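Local atomic coordinates of endo-b-1,4-glucanase (Nasutitermes takasagoensis, PDB entry 1KS8), a protein that probably catalyses the hydrolysis of internal beta-1,4-glucosidic linkages in cellulose and related beta-glucans, as a family 9 glycoside hydrolase with an (alpha/alpha)6 fold. Residues Phe346-Gly351 and Ala390-Pro395. Sequence-based numbering, arbitrary orientation.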
# COMPACT_ATOMS: atom_id res chain seq x y z
N PHE A 346 16.82 -7.73 1.27
CA PHE A 346 15.50 -8.34 1.42
C PHE A 346 14.57 -7.77 0.37
O PHE A 346 13.35 -7.87 0.47
CB PHE A 346 14.96 -8.11 2.83
CG PHE A 346 15.63 -8.96 3.87
CD1 PHE A 346 15.38 -10.33 3.93
CD2 PHE A 346 16.56 -8.41 4.75
CE1 PHE A 346 16.04 -11.14 4.85
CE2 PHE A 346 17.22 -9.22 5.67
CZ PHE A 346 16.96 -10.58 5.72
N VAL A 347 15.17 -7.16 -0.65
CA VAL A 347 14.44 -6.59 -1.77
C VAL A 347 14.79 -7.43 -2.99
O VAL A 347 15.95 -7.48 -3.42
CB VAL A 347 14.84 -5.12 -2.02
CG1 VAL A 347 14.14 -4.60 -3.28
CG2 VAL A 347 14.47 -4.27 -0.82
N CYS A 348 13.80 -8.12 -3.55
CA CYS A 348 14.04 -8.96 -4.72
C CYS A 348 14.67 -8.19 -5.86
O CYS A 348 14.32 -7.03 -6.11
CB CYS A 348 12.72 -9.59 -5.19
SG CYS A 348 11.95 -10.68 -3.96
N GLY A 349 15.61 -8.83 -6.56
CA GLY A 349 16.27 -8.20 -7.69
C GLY A 349 17.23 -7.08 -7.34
O GLY A 349 17.66 -6.34 -8.23
N PHE A 350 17.57 -6.95 -6.07
CA PHE A 350 18.47 -5.89 -5.64
C PHE A 350 19.47 -6.31 -4.58
O PHE A 350 19.16 -7.09 -3.68
CB PHE A 350 17.68 -4.70 -5.07
CG PHE A 350 18.56 -3.62 -4.48
CD1 PHE A 350 19.06 -2.60 -5.29
CD2 PHE A 350 18.94 -3.67 -3.15
CE1 PHE A 350 19.93 -1.65 -4.77
CE2 PHE A 350 19.82 -2.72 -2.62
CZ PHE A 350 20.31 -1.71 -3.43
N GLY A 351 20.68 -5.78 -4.69
CA GLY A 351 21.70 -6.03 -3.69
C GLY A 351 22.28 -7.41 -3.53
O GLY A 351 22.17 -8.27 -4.40
N ALA A 390 10.43 -5.95 -5.08
CA ALA A 390 9.55 -6.47 -4.03
C ALA A 390 10.20 -6.64 -2.67
O ALA A 390 11.23 -7.31 -2.54
CB ALA A 390 8.95 -7.80 -4.48
N LEU A 391 9.59 -6.04 -1.65
CA LEU A 391 10.08 -6.15 -0.27
C LEU A 391 9.39 -7.37 0.34
O LEU A 391 8.16 -7.43 0.42
CB LEU A 391 9.70 -4.89 0.52
CG LEU A 391 10.14 -4.85 1.99
CD1 LEU A 391 11.66 -4.77 2.08
CD2 LEU A 391 9.51 -3.65 2.68
N VAL A 392 10.18 -8.36 0.78
CA VAL A 392 9.59 -9.56 1.37
C VAL A 392 9.27 -9.37 2.85
O VAL A 392 9.59 -8.34 3.44
CB VAL A 392 10.53 -10.79 1.22
CG1 VAL A 392 10.79 -11.08 -0.25
CG2 VAL A 392 11.83 -10.57 1.97
N GLY A 393 8.61 -10.37 3.44
CA GLY A 393 8.27 -10.31 4.85
C GLY A 393 9.53 -10.03 5.65
O GLY A 393 9.55 -9.16 6.52
N GLY A 394 10.58 -10.80 5.38
CA GLY A 394 11.83 -10.57 6.08
C GLY A 394 12.30 -11.63 7.05
O GLY A 394 11.75 -12.73 7.09
N PRO A 395 13.31 -11.31 7.86
CA PRO A 395 13.89 -12.21 8.85
C PRO A 395 13.07 -12.29 10.13
O PRO A 395 12.13 -11.53 10.33
CB PRO A 395 15.27 -11.61 9.09
CG PRO A 395 14.96 -10.14 9.05
CD PRO A 395 14.03 -10.02 7.84
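A single antiparallel beta bridge, with Val347 and Leu391 as its non-hydrogen-bonded pair (CA to CA 4.6 Å), joins two inter-helix loops of the (alpha/alpha)6 domain. Two backbone bonds flank the pair: Val392 N donates to Phe346 O at 3.2 Å, almost straight (174° at the hydrogen), and Cys348 N donates to Ala390 O at 2.9 Å. Ala390 O also receives a CA-H...O contact from Val347 CA. Beyond the bridge, Phe346 carries its CG anti to the carbonyl carbon (chi1 -75°), which brings the ring to Pro395. There Pro395 CD makes a CH-pi contact over one face, 3.8 Å from the Phe346 ring centroid and 17° off the normal, while Val392 CG2 meets the ring edge, 4.1 Å from Phe346 CD1. The other branch, Val392 CG1, lies 3.9 Å from Cys348 SG; the Val392 side chain is about 7 Å from those of the predicted active-site residues Asp403 and Glu412. Tyr401 adds an edge-to-face contact to the Phe346 ring. An alanine at Phe346 would probably leave Pro395 CD without its aromatic face and open a gap beside Val392. Two bonds thus pair the buried Phe346 and Ala390 carbonyls, while packing on Phe346 holds the Pro395 end against the first loop.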